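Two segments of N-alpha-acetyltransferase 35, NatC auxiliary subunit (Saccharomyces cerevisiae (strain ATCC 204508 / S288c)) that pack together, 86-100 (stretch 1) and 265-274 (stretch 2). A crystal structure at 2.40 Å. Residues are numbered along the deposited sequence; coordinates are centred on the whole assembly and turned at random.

Stretch 1 86-100: LASVAAIADRLLRCV
Stretch 2 (265-274) QLSPPKGAFS

How do the two backbones lie against each other? Residues 86-100 are alpha-helical, the helix extending beyond both ends of the stretch, with phi near -65°, psi near -40° and each amide from Ala 90 on bonded to the carbonyl four residues back. Residues 265-274 have no regular helix or strand. They run extended from Gln 265 to Pro 269, with phi/psi of -117°/134° at Leu 266 and -64°/155° at Pro 268, then enter a type II turn from Pro 269 to Ala 272, closed by Ala 272 N to Pro 269 O at 3.0 Å. Its corners are Lys 270 at -62°/131° and Gly 271 at 90°/-3°, where a beta carbon would jam against the preceding carbonyl. Leu 266 meets the helix around Ala 91 and Asp 94, and Phe 273, past the turn, from Ile 92 to Cys 99; the loop thus advances overall toward the helix's C-terminal end, with Pro 269 dipping back to Ser 88 and Ile 92. The nearest CA atoms are Ala 91 CA and Pro 268 CA, 5.0 Å apart. No hydrogen bond crosses the interface, which buries 576 Å², both sides summed, largely through van der Waals packing, with polar atoms among the contacts.

What allows so close an approach at Ala 91? Its short side chain points toward the loop, and its CB lies 3.6 Å from Pro 268 N. Leu 266 also points toward the helix; with chi1 -68° (m) and chi2 149°, between wells, it sets CD2 3.7 Å from Ala 91 CA and CD1 3.6 Å from Asp 94 OD2. The CA-to-CB bond of Ser 267 points away.

How do the prolines meet Ile 92? Both rings are C-gamma exo, and both CA-to-CB bonds point sideways to the helix. Ile 92, chi1 -72° (m) and chi2 175° (t), brings CG1 to 3.6 Å from Pro 269 CD, a snug apolar contact. Ser 88, chi1 -76° (m), has OG 4.0 Å from Pro 269 CG.

Why is Phe 273 the most covered residue of the contact, at 116 Å²? Its CA-to-CB bond points toward the helix, and chi1 -59° (m) with chi2 83° lays a face of the ring against Arg 95. That arginine is nearly fully extended, with chi1 171°, chi2 153° and chi3 178° (all t) and chi4 169°. Its CG stands 3.6 Å from the Phe 273 ring centroid, 11° off the normal, a CH-pi contact. Ile 92 O meets the ring edge, 3.6 Å from Phe 273 CZ, whereas Cys 99 SG, chi1 -79° (m), sits obliquely.

What holds the charged side chain of Asp 94? With chi1 163° (t) and chi2 65°, it forms a salt bridge with Arg 98, whose chi1 to chi3 are -72° (m), 179° (t) and -60° (m), with chi4 116°. Arg 98 NH2 and Arg 98 NE each donate to Asp 94 OD2 at 3.2 Å, so the carboxylate is paired even where Leu 266 packs against it.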

# COMPACT_ATOMS: atom_id res chain seq x y z
N LEU B 86 -28.98 29.84 5.03
CA LEU B 86 -27.75 29.82 5.82
C LEU B 86 -27.47 28.42 6.35
O LEU B 86 -26.35 27.92 6.24
CB LEU B 86 -27.85 30.81 6.98
CG LEU B 86 -26.69 30.70 7.98
CD1 LEU B 86 -25.39 31.21 7.38
CD2 LEU B 86 -27.01 31.40 9.30
N ALA B 87 -28.48 27.77 6.93
CA ALA B 87 -28.29 26.42 7.44
C ALA B 87 -27.97 25.44 6.32
O ALA B 87 -27.16 24.52 6.49
CB ALA B 87 -29.53 25.96 8.21
N SER B 88 -28.60 25.61 5.15
CA SER B 88 -28.35 24.69 4.04
C SER B 88 -26.96 24.90 3.45
O SER B 88 -26.25 23.93 3.18
CB SER B 88 -29.43 24.85 2.97
OG SER B 88 -30.64 24.23 3.37
N VAL B 89 -26.57 26.16 3.23
CA VAL B 89 -25.23 26.44 2.71
C VAL B 89 -24.17 25.95 3.69
O VAL B 89 -23.16 25.36 3.29
CB VAL B 89 -25.08 27.94 2.39
CG1 VAL B 89 -23.62 28.34 2.34
CG2 VAL B 89 -25.77 28.27 1.07
N ALA B 90 -24.39 26.17 4.99
CA ALA B 90 -23.45 25.68 5.98
C ALA B 90 -23.39 24.16 5.99
O ALA B 90 -22.32 23.57 6.16
CB ALA B 90 -23.81 26.22 7.37
N ALA B 91 -24.54 23.50 5.82
CA ALA B 91 -24.55 22.04 5.78
C ALA B 91 -23.88 21.51 4.52
O ALA B 91 -23.21 20.48 4.56
CB ALA B 91 -25.98 21.52 5.89
N ILE B 92 -24.07 22.20 3.39
CA ILE B 92 -23.40 21.81 2.15
C ILE B 92 -21.89 21.93 2.30
O ILE B 92 -21.14 21.01 1.96
CB ILE B 92 -23.92 22.66 0.98
CG1 ILE B 92 -25.35 22.26 0.61
CG2 ILE B 92 -23.03 22.52 -0.24
CD1 ILE B 92 -25.97 23.14 -0.47
N ALA B 93 -21.42 23.07 2.82
CA ALA B 93 -19.98 23.26 2.97
C ALA B 93 -19.40 22.26 3.97
O ALA B 93 -18.29 21.75 3.77
CB ALA B 93 -19.68 24.69 3.41
N ASP B 94 -20.13 21.97 5.05
CA ASP B 94 -19.63 21.04 6.05
C ASP B 94 -19.42 19.65 5.46
O ASP B 94 -18.36 19.04 5.66
CB ASP B 94 -20.59 20.98 7.23
CG ASP B 94 -20.37 19.76 8.09
OD1 ASP B 94 -19.28 19.65 8.70
OD2 ASP B 94 -21.28 18.91 8.16
N ARG B 95 -20.42 19.13 4.75
CA ARG B 95 -20.30 17.79 4.20
C ARG B 95 -19.20 17.72 3.15
O ARG B 95 -18.50 16.70 3.03
CB ARG B 95 -21.64 17.34 3.61
CG ARG B 95 -21.56 16.05 2.82
CD ARG B 95 -22.88 15.30 2.81
NE ARG B 95 -22.79 14.08 2.02
CZ ARG B 95 -23.72 13.13 2.00
NH1 ARG B 95 -24.81 13.25 2.73
NH2 ARG B 95 -23.54 12.06 1.24
N LEU B 96 -19.02 18.80 2.38
CA LEU B 96 -17.94 18.82 1.39
C LEU B 96 -16.58 18.72 2.06
O LEU B 96 -15.69 18.00 1.57
CB LEU B 96 -18.04 20.08 0.54
CG LEU B 96 -16.94 20.27 -0.50
CD1 LEU B 96 -16.98 19.16 -1.54
CD2 LEU B 96 -17.05 21.63 -1.15
N LEU B 97 -16.38 19.41 3.19
CA LEU B 97 -15.12 19.32 3.91
C LEU B 97 -14.91 17.92 4.48
O LEU B 97 -13.79 17.40 4.47
CB LEU B 97 -15.05 20.36 5.02
CG LEU B 97 -14.70 21.79 4.58
CD1 LEU B 97 -14.45 22.68 5.78
CD2 LEU B 97 -13.50 21.77 3.65
N ARG B 98 -15.97 17.30 5.00
CA ARG B 98 -15.83 15.93 5.49
C ARG B 98 -15.68 14.95 4.33
O ARG B 98 -15.11 13.87 4.52
CB ARG B 98 -17.01 15.56 6.39
CG ARG B 98 -16.96 16.27 7.74
CD ARG B 98 -18.14 15.93 8.64
NE ARG B 98 -19.43 16.30 8.05
CZ ARG B 98 -20.37 15.44 7.71
NH1 ARG B 98 -20.19 14.14 7.90
NH2 ARG B 98 -21.51 15.87 7.19
N CYS B 99 -16.17 15.31 3.14
CA CYS B 99 -15.85 14.52 1.96
C CYS B 99 -14.36 14.60 1.64
O CYS B 99 -13.76 13.61 1.19
CB CYS B 99 -16.69 14.98 0.76
SG CYS B 99 -18.39 14.38 0.75
N VAL B 100 -13.75 15.76 1.86
CA VAL B 100 -12.31 15.90 1.67
C VAL B 100 -11.55 14.97 2.61
O VAL B 100 -10.59 14.30 2.21
CB VAL B 100 -11.88 17.37 1.86
CG1 VAL B 100 -10.36 17.50 1.84
CG2 VAL B 100 -12.50 18.25 0.78
N GLN B 265 -27.83 20.49 14.50
CA GLN B 265 -28.13 19.43 13.55
C GLN B 265 -28.08 20.00 12.14
O GLN B 265 -28.66 21.06 11.88
CB GLN B 265 -29.51 18.83 13.84
CG GLN B 265 -29.71 17.41 13.32
CD GLN B 265 -28.93 16.39 14.12
OE1 GLN B 265 -28.44 16.67 15.21
NE2 GLN B 265 -28.81 15.18 13.57
N LEU B 266 -27.40 19.29 11.25
CA LEU B 266 -27.19 19.74 9.88
C LEU B 266 -27.85 18.78 8.90
O LEU B 266 -27.68 17.56 9.01
CB LEU B 266 -25.70 19.83 9.56
CG LEU B 266 -24.91 20.91 10.29
CD1 LEU B 266 -23.49 20.44 10.50
CD2 LEU B 266 -24.94 22.20 9.50
N SER B 267 -28.57 19.33 7.93
CA SER B 267 -29.18 18.55 6.86
C SER B 267 -28.97 19.26 5.53
O SER B 267 -29.64 20.27 5.25
CB SER B 267 -30.67 18.33 7.13
OG SER B 267 -30.87 17.42 8.19
N PRO B 268 -28.05 18.78 4.69
CA PRO B 268 -27.93 19.35 3.36
C PRO B 268 -29.19 19.11 2.56
O PRO B 268 -29.95 18.17 2.84
CB PRO B 268 -26.73 18.59 2.76
CG PRO B 268 -25.98 18.06 3.93
CD PRO B 268 -27.03 17.76 4.97
N PRO B 269 -29.46 19.95 1.56
CA PRO B 269 -30.60 19.68 0.67
C PRO B 269 -30.48 18.31 0.04
O PRO B 269 -29.41 17.89 -0.39
CB PRO B 269 -30.51 20.80 -0.37
CG PRO B 269 -29.77 21.88 0.31
CD PRO B 269 -28.78 21.20 1.21
N LYS B 270 -31.61 17.59 0.00
CA LYS B 270 -31.63 16.25 -0.55
C LYS B 270 -31.24 16.26 -2.02
O LYS B 270 -31.76 17.06 -2.81
CB LYS B 270 -33.01 15.63 -0.36
CG LYS B 270 -33.33 15.27 1.08
CD LYS B 270 -34.60 14.44 1.18
CE LYS B 270 -34.89 14.04 2.62
NZ LYS B 270 -36.15 13.25 2.72
N GLY B 271 -30.32 15.38 -2.39
CA GLY B 271 -29.80 15.33 -3.74
C GLY B 271 -28.58 16.19 -3.99
O GLY B 271 -28.04 16.17 -5.11
N ALA B 272 -28.13 16.95 -2.99
CA ALA B 272 -26.91 17.74 -3.15
C ALA B 272 -25.70 16.84 -3.33
O ALA B 272 -24.79 17.16 -4.11
CB ALA B 272 -26.72 18.66 -1.95
N PHE B 273 -25.66 15.72 -2.62
CA PHE B 273 -24.60 14.73 -2.74
C PHE B 273 -25.23 13.41 -3.15
O PHE B 273 -26.12 12.90 -2.46
CB PHE B 273 -23.83 14.58 -1.43
CG PHE B 273 -23.20 15.85 -0.94
CD1 PHE B 273 -23.94 16.78 -0.22
CD2 PHE B 273 -21.87 16.13 -1.20
CE1 PHE B 273 -23.36 17.95 0.23
CE2 PHE B 273 -21.28 17.30 -0.75
CZ PHE B 273 -22.03 18.21 -0.04
N SER B 274 -24.78 12.86 -4.28
CA SER B 274 -25.39 11.65 -4.81
C SER B 274 -24.39 10.95 -5.72
O SER B 274 -23.31 11.47 -6.01
CB SER B 274 -26.69 11.96 -5.56
OG SER B 274 -26.44 12.76 -6.70